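PDB 5UY7: peptidoglycan glycosyltransferase from Burkholderia ambifaria, which belongs to the penicillin-binding proteins and carries a domain of the beta-lactamase-like fold, a mixed structure of helices around an antiparallel sheet. Local coordinates for residues A452-R457 against V515-A520; A225-V230 against P490-A495; T398-D403 against R432-M437; I271-T276 against G459-T464. All coordinates share one frame; numbering follows the deposited sequence.

Contact 1: residues A452-R457 against V515-A520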
loop_
_atom_site.group_PDB
_atom_site.type_symbol
_atom_site.label_atom_id
_atom_site.label_comp_id
_atom_site.label_asym_id
_atom_site.label_seq_id
_atom_site.Cartn_x
_atom_site.Cartn_y
_atom_site.Cartn_z
ATOM N N ALA A 452 5.144 1.667 -13.215
ATOM C CA ALA A 452 4.750 2.837 -13.980
ATOM C C ALA A 452 3.660 2.476 -14.983
ATOM O O ALA A 452 3.604 1.352 -15.491
ATOM C CB ALA A 452 5.949 3.419 -14.722
ATOM N N VAL A 453 2.813 3.458 -15.281
ATOM C CA VAL A 453 1.692 3.312 -16.212
ATOM C C VAL A 453 1.868 4.315 -17.342
ATOM O O VAL A 453 1.686 5.524 -17.128
ATOM C CB VAL A 453 0.347 3.530 -15.493
ATOM C CG1 VAL A 453 -0.806 3.502 -16.489
ATOM C CG2 VAL A 453 0.148 2.513 -14.380
ATOM N N PRO A 454 2.220 3.875 -18.549
ATOM C CA PRO A 454 2.412 4.821 -19.656
ATOM C C PRO A 454 1.193 5.714 -19.841
ATOM O O PRO A 454 0.054 5.236 -19.940
ATOM C CB PRO A 454 2.638 3.903 -20.864
ATOM C CG PRO A 454 3.223 2.644 -20.253
ATOM C CD PRO A 454 2.517 2.484 -18.934
ATOM N N GLY A 455 1.437 7.026 -19.850
ATOM C CA GLY A 455 0.390 8.004 -20.055
ATOM C C GLY A 455 -0.243 8.568 -18.797
ATOM O O GLY A 455 -1.013 9.533 -18.897
ATOM N N TYR A 456 0.037 8.003 -17.627
ATOM C CA TYR A 456 -0.642 8.427 -16.406
ATOM C C TYR A 456 0.345 8.577 -15.267
ATOM O O TYR A 456 1.171 7.691 -15.035
ATOM C CB TYR A 456 -1.723 7.418 -15.998
ATOM C CG TYR A 456 -2.850 7.342 -16.986
ATOM C CD1 TYR A 456 -3.921 8.223 -16.906
ATOM C CD2 TYR A 456 -2.835 6.414 -18.019
ATOM C CE1 TYR A 456 -4.948 8.170 -17.807
ATOM C CE2 TYR A 456 -3.867 6.354 -18.944
ATOM C CZ TYR A 456 -4.925 7.235 -18.827
ATOM O OH TYR A 456 -5.959 7.182 -19.730
ATOM N N ARG A 457 0.221 9.674 -14.526
ATOM C CA ARG A 457 0.913 9.775 -13.252
ATOM C C ARG A 457 0.278 8.834 -12.244
ATOM O O ARG A 457 -0.929 8.913 -11.998
ATOM C CB ARG A 457 0.853 11.209 -12.740
ATOM C CG ARG A 457 1.619 12.173 -13.634
ATOM C CD ARG A 457 1.334 13.605 -13.245
ATOM N NE ARG A 457 1.595 13.843 -11.826
ATOM C CZ ARG A 457 1.292 14.983 -11.213
ATOM N NH1 ARG A 457 0.736 15.974 -11.892
ATOM N NH2 ARG A 457 1.539 15.119 -9.908
ATOM N N VAL A 515 1.418 -6.066 -12.738
ATOM C CA VAL A 515 -0.004 -6.349 -12.578
ATOM C C VAL A 515 -0.744 -5.092 -12.142
ATOM O O VAL A 515 -1.817 -4.766 -12.661
ATOM C CB VAL A 515 -0.224 -7.493 -11.574
ATOM C CG1 VAL A 515 -1.702 -7.905 -11.589
ATOM C CG2 VAL A 515 0.678 -8.664 -11.889
ATOM N N PHE A 516 -0.200 -4.385 -11.145
ATOM C CA PHE A 516 -0.756 -3.088 -10.780
ATOM C C PHE A 516 -0.844 -2.179 -12.002
ATOM O O PHE A 516 -1.882 -1.549 -12.261
ATOM C CB PHE A 516 0.097 -2.420 -9.690
ATOM C CG PHE A 516 -0.172 -0.940 -9.552
ATOM C CD1 PHE A 516 -1.195 -0.483 -8.727
ATOM C CD2 PHE A 516 0.572 -0.006 -10.277
ATOM C CE1 PHE A 516 -1.465 0.864 -8.609
ATOM C CE2 PHE A 516 0.297 1.359 -10.169
ATOM C CZ PHE A 516 -0.714 1.789 -9.329
ATOM N N SER A 517 0.249 -2.097 -12.760
ATOM C CA SER A 517 0.302 -1.176 -13.889
ATOM C C SER A 517 -0.767 -1.508 -14.918
ATOM O O SER A 517 -1.466 -0.619 -15.417
ATOM C CB SER A 517 1.681 -1.220 -14.538
ATOM O OG SER A 517 1.672 -0.495 -15.758
ATOM N N ALA A 518 -0.895 -2.790 -15.257
ATOM C CA ALA A 518 -1.871 -3.202 -16.256
ATOM C C ALA A 518 -3.289 -2.903 -15.788
ATOM O O ALA A 518 -4.100 -2.350 -16.537
ATOM C CB ALA A 518 -1.699 -4.692 -16.565
ATOM N N ILE A 519 -3.609 -3.248 -14.542
ATOM C CA ILE A 519 -4.969 -3.025 -14.066
ATOM C C ILE A 519 -5.261 -1.537 -13.955
ATOM O O ILE A 519 -6.333 -1.075 -14.354
ATOM C CB ILE A 519 -5.204 -3.755 -12.734
ATOM C CG1 ILE A 519 -5.153 -5.261 -12.969
ATOM C CG2 ILE A 519 -6.527 -3.295 -12.119
ATOM C CD1 ILE A 519 -5.227 -6.104 -11.682
ATOM N N ALA A 520 -4.323 -0.766 -13.391
ATOM C CA ALA A 520 -4.543 0.670 -13.246
ATOM C C ALA A 520 -4.709 1.341 -14.606
ATOM O O ALA A 520 -5.643 2.126 -14.817
ATOM C CB ALA A 520 -3.383 1.304 -12.473
#
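A small loop-to-helix contact, one hydrogen bond beside an apolar patch, ties Ala452 and Val453, ahead of edge strand 459-466, to Ser517, Phe516 and Ala520 of helix 509-526. Ser517 OG donates to Ala452 O at 2.7 Å. The CB of Ser517 points at the loop, and OG, anti to the backbone N (chi1 171°), completes the reach; the donor meets the carbonyl at a C=O...donor angle of 134° and tilted out of its plane. Val453 enters through a single methyl. CG2, anti to its carbonyl carbon, comes within 3.6 Å of Ser517 OG and lies 4.2 Å from Ala520 CB, with Phe516 CE2 a looser neighbour at 4.4 Å. Within the helix, Ala520 CB stands 4.1 Å above the plane of the Phe516 ring, toward its rim, so Val453 meets a surface built from successive turns. Behind it the loop folds back in a type II beta turn, closed by Tyr456 N to Val453 O, with Gly455 at positive phi. Tyr456 OH bonds Val529 O, and Pro454 touches Ile535, so the turn is also joined to the modelled segment that follows helix 509-526. Phe516 and Ile519 pack on strand 492-499. This is the beta-lactamase-like fold at its C-terminal end: a long helix laid over the central antiparallel sheet, with the loop leading into the edge strand pinned to its side.

Contact 2: residues A225-V230 against P490-A495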
loop_
_atom_site.group_PDB
_atom_site.type_symbol
_atom_site.label_atom_id
_atom_site.label_comp_id
_atom_site.label_asym_id
_atom_site.label_seq_id
_atom_site.Cartn_x
_atom_site.Cartn_y
_atom_site.Cartn_z
ATOM N N ALA A 225 -6.549 -9.422 -6.595
ATOM C CA ALA A 225 -6.539 -8.031 -7.034
ATOM C C ALA A 225 -7.833 -7.360 -6.619
ATOM O O ALA A 225 -8.903 -7.969 -6.693
ATOM C CB ALA A 225 -6.379 -7.929 -8.552
ATOM N N MET A 226 -7.749 -6.096 -6.197
ATOM C CA MET A 226 -8.984 -5.367 -5.982
ATOM C C MET A 226 -8.786 -3.917 -6.383
ATOM O O MET A 226 -7.667 -3.394 -6.385
ATOM C CB MET A 226 -9.515 -5.486 -4.538
ATOM C CG MET A 226 -8.701 -4.863 -3.441
ATOM S SD MET A 226 -9.462 -5.191 -1.819
ATOM C CE MET A 226 -10.738 -3.953 -1.716
ATOM N N VAL A 227 -9.891 -3.297 -6.771
ATOM C CA VAL A 227 -9.916 -1.914 -7.228
ATOM C C VAL A 227 -10.988 -1.196 -6.426
ATOM O O VAL A 227 -12.120 -1.686 -6.323
ATOM C CB VAL A 227 -10.208 -1.820 -8.737
ATOM C CG1 VAL A 227 -10.184 -0.353 -9.198
ATOM C CG2 VAL A 227 -9.196 -2.629 -9.537
ATOM N N VAL A 228 -10.627 -0.061 -5.829
ATOM C CA VAL A 228 -11.532 0.704 -4.978
ATOM C C VAL A 228 -11.711 2.094 -5.577
ATOM O O VAL A 228 -10.729 2.755 -5.934
ATOM C CB VAL A 228 -10.995 0.817 -3.539
ATOM C CG1 VAL A 228 -11.974 1.621 -2.683
ATOM C CG2 VAL A 228 -10.771 -0.575 -2.933
ATOM N N ASP A 229 -12.959 2.548 -5.651
ATOM C CA ASP A 229 -13.242 3.932 -6.023
ATOM C C ASP A 229 -12.906 4.863 -4.857
ATOM O O ASP A 229 -13.492 4.753 -3.776
ATOM C CB ASP A 229 -14.713 4.068 -6.422
ATOM C CG ASP A 229 -15.086 5.487 -6.814
ATOM O OD1 ASP A 229 -14.512 6.012 -7.781
ATOM O OD2 ASP A 229 -15.967 6.082 -6.164
ATOM N N VAL A 230 -11.973 5.793 -5.087
ATOM C CA VAL A 230 -11.493 6.675 -4.019
ATOM C C VAL A 230 -12.616 7.554 -3.476
ATOM O O VAL A 230 -12.699 7.800 -2.265
ATOM C CB VAL A 230 -10.309 7.518 -4.535
ATOM C CG1 VAL A 230 -9.924 8.597 -3.537
ATOM C CG2 VAL A 230 -9.126 6.610 -4.811
ATOM N N PRO A 490 -6.194 11.060 -7.184
ATOM C CA PRO A 490 -6.510 9.724 -7.698
ATOM C C PRO A 490 -7.991 9.409 -7.674
ATOM O O PRO A 490 -8.759 9.887 -6.828
ATOM C CB PRO A 490 -5.728 8.778 -6.779
ATOM C CG PRO A 490 -5.315 9.600 -5.600
ATOM C CD PRO A 490 -5.273 11.022 -6.033
ATOM N N ARG A 491 -8.375 8.592 -8.647
ATOM C CA ARG A 491 -9.721 8.063 -8.779
ATOM C C ARG A 491 -9.857 6.664 -8.209
ATOM O O ARG A 491 -10.928 6.316 -7.688
ATOM C CB ARG A 491 -10.115 8.041 -10.259
ATOM C CG ARG A 491 -11.489 7.475 -10.518
ATOM C CD ARG A 491 -12.141 8.170 -11.681
ATOM N NE ARG A 491 -13.406 7.537 -12.020
ATOM C CZ ARG A 491 -14.120 7.851 -13.090
ATOM N NH1 ARG A 491 -13.683 8.792 -13.913
ATOM N NH2 ARG A 491 -15.263 7.226 -13.334
ATOM N N ILE A 492 -8.803 5.851 -8.304
ATOM C CA ILE A 492 -8.863 4.470 -7.848
ATOM C C ILE A 492 -7.649 4.142 -6.993
ATOM O O ILE A 492 -6.578 4.746 -7.120
ATOM C CB ILE A 492 -8.955 3.475 -9.026
ATOM C CG1 ILE A 492 -7.704 3.574 -9.913
ATOM C CG2 ILE A 492 -10.246 3.716 -9.817
ATOM C CD1 ILE A 492 -7.719 2.583 -11.094
ATOM N N VAL A 493 -7.840 3.181 -6.101
ATOM C CA VAL A 493 -6.754 2.461 -5.455
ATOM C C VAL A 493 -6.753 1.062 -6.040
ATOM O O VAL A 493 -7.820 0.460 -6.200
ATOM C CB VAL A 493 -6.933 2.420 -3.931
ATOM C CG1 VAL A 493 -6.078 1.311 -3.323
ATOM C CG2 VAL A 493 -6.562 3.771 -3.344
ATOM N N VAL A 494 -5.571 0.565 -6.405
ATOM C CA VAL A 494 -5.417 -0.780 -6.951
ATOM C C VAL A 494 -4.462 -1.550 -6.059
ATOM O O VAL A 494 -3.346 -1.091 -5.797
ATOM C CB VAL A 494 -4.895 -0.755 -8.398
ATOM C CG1 VAL A 494 -4.637 -2.179 -8.899
ATOM C CG2 VAL A 494 -5.895 -0.038 -9.300
ATOM N N ALA A 495 -4.883 -2.737 -5.628
ATOM C CA ALA A 495 -4.083 -3.584 -4.754
ATOM C C ALA A 495 -3.959 -4.949 -5.404
ATOM O O ALA A 495 -4.970 -5.538 -5.795
ATOM C CB ALA A 495 -4.726 -3.708 -3.364
HETATM O O HOH W 1 -13.061 8.222 -7.225
HETATM O O HOH W 2 -14.196 5.304 -10.401
#
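Pro490 and Arg491 open the pairing against Val230, just before strand 492-499 begins. Pro490 O lies beside Val230 CB, and Arg491 O accepts Val230 N at 2.9 Å, the donor standing 39° above the carbonyl plane. Val230 CG2 presses on the same oxygen from 3.4 Å. A water also donates to Arg491 O and to Asp229 OD1; a second water donates to Asp229 OD1 and accepts from Arg491 NE, so these opposite charges, 4.6 Å apart from Asp229 OD1 to Arg491 NE, meet through solvent, while Asp229 OD2 turns to Thr232. A classic beta bulge sets Arg491 and Ile492 together opposite Ala485 of strand 477-485. Ile492 forms a non-hydrogen-bonded antiparallel pair with Asp229, and its CB meets Val227 CG1 at 4.0 Å, the two side chains crossing obliquely. Val493 follows as a hydrogen-bonded pair with Val228, each N reaching the other's O, and its CG2 touches Val230 CG2 at 4.1 Å. Val494 faces Val227 across a non-hydrogen-bonded pair, their CG2 methyls 4.2 Å apart. Ala495 makes the next hydrogen-bonded pair, with Met226, its CB 4.1 Å from Met226 CG. The N-to-C directions of the short strands 225-229 and 492-495 are 164° apart, close to antiparallel. Strand 235-241 continues the sheet beyond 225-229, and strand 477-485 lies beyond 492-495; helix 509-526 packs on the face bearing Ile492 and Val494, whereas helix 390-401 packs against Met226 and Val230.

Contact 3: residues T398-D403 against R432-M437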
loop_
_atom_site.group_PDB
_atom_site.type_symbol
_atom_site.label_atom_id
_atom_site.label_comp_id
_atom_site.label_asym_id
_atom_site.label_seq_id
_atom_site.Cartn_x
_atom_site.Cartn_y
_atom_site.Cartn_z
ATOM N N THR A 398 -6.599 4.157 0.776
ATOM C CA THR A 398 -7.565 5.201 0.450
ATOM C C THR A 398 -7.367 6.415 1.338
ATOM O O THR A 398 -7.721 7.517 0.931
ATOM C CB THR A 398 -9.030 4.721 0.547
ATOM O OG1 THR A 398 -9.385 4.438 1.915
ATOM C CG2 THR A 398 -9.269 3.494 -0.360
ATOM N N ALA A 399 -6.781 6.247 2.531
ATOM C CA ALA A 399 -6.524 7.404 3.381
ATOM C C ALA A 399 -5.521 8.336 2.727
ATOM O O ALA A 399 -5.647 9.558 2.822
ATOM C CB ALA A 399 -6.027 6.960 4.757
ATOM N N ILE A 400 -4.522 7.777 2.042
ATOM C CA ILE A 400 -3.548 8.615 1.361
ATOM C C ILE A 400 -4.152 9.189 0.091
ATOM O O ILE A 400 -3.878 10.333 -0.279
ATOM C CB ILE A 400 -2.274 7.793 1.074
ATOM C CG1 ILE A 400 -1.577 7.453 2.396
ATOM C CG2 ILE A 400 -1.330 8.542 0.109
ATOM C CD1 ILE A 400 -0.444 6.441 2.227
ATOM N N ALA A 401 -5.008 8.411 -0.580
ATOM C CA ALA A 401 -5.604 8.862 -1.833
ATOM C C ALA A 401 -6.633 9.964 -1.621
ATOM O O ALA A 401 -6.689 10.915 -2.407
ATOM C CB ALA A 401 -6.266 7.681 -2.552
ATOM N N HIS A 402 -7.473 9.828 -0.598
ATOM C CA HIS A 402 -8.632 10.698 -0.362
ATOM C C HIS A 402 -8.312 11.779 0.664
ATOM O O HIS A 402 -9.008 11.943 1.664
ATOM C CB HIS A 402 -9.824 9.849 0.081
ATOM C CG HIS A 402 -11.141 10.573 0.092
ATOM N ND1 HIS A 402 -12.179 10.233 -0.748
ATOM C CD2 HIS A 402 -11.600 11.596 0.855
ATOM C CE1 HIS A 402 -13.212 11.024 -0.514
ATOM N NE2 HIS A 402 -12.887 11.859 0.453
ATOM N N ASP A 403 -7.217 12.509 0.434
ATOM C CA ASP A 403 -6.881 13.705 1.207
ATOM C C ASP A 403 -6.841 13.445 2.712
ATOM O O ASP A 403 -7.219 14.298 3.519
ATOM C CB ASP A 403 -7.846 14.842 0.886
ATOM C CG ASP A 403 -7.609 15.420 -0.492
ATOM O OD1 ASP A 403 -6.663 14.960 -1.167
ATOM O OD2 ASP A 403 -8.363 16.324 -0.899
ATOM N N ARG A 432 -1.248 14.829 0.601
ATOM C CA ARG A 432 -0.735 15.353 -0.666
ATOM C C ARG A 432 0.776 15.194 -0.750
ATOM O O ARG A 432 1.311 14.791 -1.793
ATOM C CB ARG A 432 -1.132 16.822 -0.822
ATOM N N GLU A 433 1.477 15.488 0.349
ATOM C CA GLU A 433 2.935 15.323 0.380
ATOM C C GLU A 433 3.330 13.881 0.102
ATOM O O GLU A 433 4.276 13.621 -0.654
ATOM C CB GLU A 433 3.491 15.773 1.738
ATOM C CG GLU A 433 3.507 17.276 1.936
ATOM C CD GLU A 433 3.849 17.686 3.366
ATOM O OE1 GLU A 433 3.709 16.847 4.280
ATOM O OE2 GLU A 433 4.263 18.853 3.568
ATOM N N VAL A 434 2.606 12.926 0.689
ATOM C CA VAL A 434 2.972 11.526 0.500
ATOM C C VAL A 434 2.609 11.053 -0.904
ATOM O O VAL A 434 3.350 10.263 -1.502
ATOM C CB VAL A 434 2.334 10.669 1.610
ATOM C CG1 VAL A 434 2.540 9.186 1.343
ATOM C CG2 VAL A 434 2.968 11.048 2.940
ATOM N N ARG A 435 1.508 11.547 -1.478
ATOM C CA ARG A 435 1.195 11.167 -2.855
ATOM C C ARG A 435 2.316 11.591 -3.796
ATOM O O ARG A 435 2.684 10.836 -4.710
ATOM C CB ARG A 435 -0.141 11.769 -3.295
ATOM C CG ARG A 435 -1.365 11.092 -2.636
ATOM C CD ARG A 435 -2.670 11.358 -3.394
ATOM N NE ARG A 435 -2.965 12.774 -3.570
ATOM C CZ ARG A 435 -3.529 13.552 -2.651
ATOM N NH1 ARG A 435 -3.848 13.069 -1.457
ATOM N NH2 ARG A 435 -3.773 14.825 -2.930
ATOM N N THR A 436 2.879 12.790 -3.578
ATOM C CA THR A 436 4.032 13.231 -4.362
ATOM C C THR A 436 5.191 12.252 -4.208
ATOM O O THR A 436 5.844 11.883 -5.199
ATOM C CB THR A 436 4.429 14.653 -3.939
ATOM O OG1 THR A 436 3.351 15.552 -4.247
ATOM C CG2 THR A 436 5.713 15.133 -4.650
ATOM N N MET A 437 5.445 11.794 -2.976
ATOM C CA MET A 437 6.519 10.828 -2.758
ATOM C C MET A 437 6.220 9.500 -3.443
ATOM O O MET A 437 7.129 8.855 -3.979
ATOM C CB MET A 437 6.736 10.621 -1.261
ATOM C CG MET A 437 7.165 11.892 -0.543
ATOM S SD MET A 437 7.219 11.555 1.227
ATOM C CE MET A 437 7.634 13.186 1.866
HETATM O O HOH W 3 -4.616 15.590 0.055
#
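Arg435 NH1 is gripped by two acceptors, Ile400 O at 3.0 Å and a water at 3.0 Å, both in the plane of the guanidinium. The contact joins the C-terminal end of helix 390-401, which covers one face of the central sheet of the beta-lactamase-like fold, to the middle of helix 428-442. The bond to Ile400 O is fairly straight (157° at the hydrogen) and comes nearly along the C=O axis. The Arg435 chain runs antiparallel to the Ile400 side chain, its CG 3.7 Å from Ile400 CG2, before a bend at chi3 (-56°) turns the guanidinium to the helix end. NE is bonded to Pro488 O, which helps fix its rotation. A positive group here would be favoured by the carbonyls at the end of a helix. Past the helix, where His402 has left helical angles, Asp403 OD1 makes a long salt bridge to Arg435 NH2 at 3.4 Å; the carboxylate and guanidinium planes are 31° apart. Arg432 CA covers the rim of one guanidinium face at 3.7 Å. On the apolar side, Val434 lies roughly perpendicular to Ile400, with Val434 CG1 4.1 Å from Ile400 CG2 and equally 4.1 Å from Ile400 CD1.

Contact 4: residues I271-T276 against G459-T464. With SO4 (sulfate ion), chain B.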
loop_
_atom_site.group_PDB
_atom_site.type_symbol
_atom_site.label_atom_id
_atom_site.label_comp_id
_atom_site.label_asym_id
_atom_site.label_seq_id
_atom_site.Cartn_x
_atom_site.Cartn_y
_atom_site.Cartn_z
ATOM N N ILE A 271 5.298 -1.919 1.958
ATOM C CA ILE A 271 4.029 -1.226 1.748
ATOM C C ILE A 271 3.670 -0.334 2.928
ATOM O O ILE A 271 2.900 0.625 2.771
ATOM C CB ILE A 271 2.943 -2.284 1.446
ATOM C CG1 ILE A 271 3.230 -2.916 0.081
ATOM C CG2 ILE A 271 1.542 -1.691 1.492
ATOM C CD1 ILE A 271 2.477 -4.232 -0.157
ATOM N N MET A 272 4.242 -0.594 4.104
ATOM C CA MET A 272 3.948 0.254 5.253
ATOM C C MET A 272 4.801 1.511 5.318
ATOM O O MET A 272 4.476 2.401 6.109
ATOM C CB MET A 272 4.138 -0.512 6.561
ATOM C CG MET A 272 3.161 -1.653 6.754
ATOM S SD MET A 272 1.428 -1.188 6.579
ATOM C CE MET A 272 1.272 -0.031 7.942
ATOM N N LYS A 273 5.888 1.594 4.547
ATOM C CA LYS A 273 6.787 2.737 4.691
ATOM C C LYS A 273 6.076 4.069 4.471
ATOM O O LYS A 273 6.372 5.026 5.215
ATOM C CB LYS A 273 7.993 2.564 3.754
ATOM C CG LYS A 273 8.914 1.441 4.212
ATOM C CD LYS A 273 9.937 0.998 3.149
ATOM C CE LYS A 273 10.852 -0.046 3.756
ATOM N NZ LYS A 273 11.691 -0.807 2.750
ATOM N N PRO A 274 5.134 4.205 3.531
ATOM C CA PRO A 274 4.428 5.489 3.405
ATOM C C PRO A 274 3.633 5.874 4.637
ATOM O O PRO A 274 3.423 7.071 4.852
ATOM C CB PRO A 274 3.511 5.263 2.198
ATOM C CG PRO A 274 4.259 4.276 1.383
ATOM C CD PRO A 274 4.834 3.329 2.376
ATOM N N PHE A 275 3.171 4.910 5.440
ATOM C CA PHE A 275 2.410 5.274 6.634
ATOM C C PHE A 275 3.327 5.732 7.755
ATOM O O PHE A 275 2.972 6.634 8.519
ATOM C CB PHE A 275 1.531 4.105 7.096
ATOM C CG PHE A 275 0.429 3.792 6.130
ATOM C CD1 PHE A 275 -0.636 4.664 5.977
ATOM C CD2 PHE A 275 0.478 2.651 5.342
ATOM C CE1 PHE A 275 -1.646 4.406 5.057
ATOM C CE2 PHE A 275 -0.532 2.385 4.421
ATOM C CZ PHE A 275 -1.596 3.267 4.283
ATOM N N THR A 276 4.502 5.112 7.876
ATOM C CA THR A 276 5.510 5.612 8.807
ATOM C C THR A 276 5.815 7.075 8.527
ATOM O O THR A 276 5.829 7.913 9.441
ATOM C CB THR A 276 6.786 4.778 8.681
ATOM O OG1 THR A 276 6.495 3.415 9.017
ATOM C CG2 THR A 276 7.867 5.299 9.621
ATOM N N GLY A 459 1.277 6.284 -8.434
ATOM C CA GLY A 459 2.236 6.044 -7.370
ATOM C C GLY A 459 1.749 4.909 -6.503
ATOM O O GLY A 459 0.555 4.595 -6.473
ATOM N N GLY A 460 2.688 4.298 -5.791
ATOM C CA GLY A 460 2.351 3.184 -4.926
ATOM C C GLY A 460 3.609 2.569 -4.346
ATOM O O GLY A 460 4.707 3.113 -4.487
ATOM N N LYS A 461 3.426 1.418 -3.699
ATOM C CA LYS A 461 4.533 0.723 -3.055
ATOM C C LYS A 461 4.431 -0.779 -3.245
ATOM O O LYS A 461 3.344 -1.359 -3.144
ATOM C CB LYS A 461 4.578 0.993 -1.543
ATOM C CG LYS A 461 5.350 2.206 -1.135
ATOM C CD LYS A 461 6.804 2.145 -1.558
ATOM C CE LYS A 461 7.626 1.220 -0.695
ATOM N NZ LYS A 461 8.972 1.071 -1.280
ATOM N N SER A 462 5.585 -1.395 -3.470
ATOM C CA SER A 462 5.720 -2.842 -3.468
ATOM C C SER A 462 6.094 -3.329 -2.074
ATOM O O SER A 462 6.651 -2.588 -1.257
ATOM C CB SER A 462 6.788 -3.289 -4.468
ATOM O OG SER A 462 8.075 -2.891 -4.035
ATOM N N GLY A 463 5.773 -4.589 -1.810
ATOM C CA GLY A 463 6.174 -5.234 -0.571
ATOM C C GLY A 463 6.311 -6.720 -0.807
ATOM O O GLY A 463 5.645 -7.289 -1.678
ATOM N N THR A 464 7.192 -7.355 -0.033
ATOM C CA THR A 464 7.408 -8.791 -0.148
ATOM C C THR A 464 7.304 -9.442 1.223
ATOM O O THR A 464 7.847 -8.932 2.205
ATOM C CB THR A 464 8.776 -9.108 -0.764
ATOM O OG1 THR A 464 9.811 -8.635 0.104
ATOM C CG2 THR A 464 8.923 -8.440 -2.116
HETATM S S SO4 B . 10.403 -4.797 -1.517
HETATM O O1 SO4 B . 9.145 -4.987 -2.246
HETATM O O2 SO4 B . 11.190 -3.749 -2.156
HETATM O O3 SO4 B . 11.145 -6.055 -1.548
HETATM O O4 SO4 B . 10.186 -4.434 -0.123
#
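Pro274 and Lys461 lie aslant to one another, ring against aliphatic chain, with Pro274 CG only 3.4 Å from Lys461 CG, tighter than usual for two carbons. The pair joins the start of helix 273-282 to edge strand 459-466, in what looks like the active-site region of a penicillin-binding protein: Ser270 and Lys273 fit an SxxK motif, and Lys461, Ser462 and Gly463 a KSG motif. Lys461, folded by bends at chi2 (-60°) and chi3 (-76°), curls beside the proline and brings NZ to Ser324 OG. Lys273 runs out extended, its NZ bonded to Asn326 OD1, Ser270 OG and Ser324 O; Lys273 NZ and Lys461 NZ are 5.2 Å apart. Ile271 meets the strand differently, laying its side chain on the backbone, CG1 3.6 Å from both Lys461 O and Gly463 N and CD1 3.9 Å from Gly463 CA. Gly463, lacking a side chain, leaves room for this close approach. Beside Ser462 to Thr464 sits a sulfate ion, probably from the crystallisation liquor, also hydrogen-bonded to Ser270 OG. Ser462, modelled in two conformers, reaches sulfate O1 with OG in one, a tentative bond; Thr464 OG1 gives sulfate O3 a weak bond of 3.3 Å.

In the fold
From the N terminus, segment 225-230 opens contact 2, then 271-276 opens contact 4. Contact 3 opens and closes next, at 398-403 and 432-437, within the span of contact 4, itself within that of contact 2. Contact 1 starts at 452-457, before 459-464 closes contact 4 and 490-495 closes contact 2, so it crosses both; its second segment, 515-520 on helix 509-526, comes last. Contacts 2 and 4 reach the same five-stranded sheet. Ile519 of contact 1 packs on Val227 of contact 2, His402 of contact 3 probably hydrogen-bonds Val230 O of contact 2, and Ile400 packs on Phe275, joining contact 3 to contact 4 between the helices.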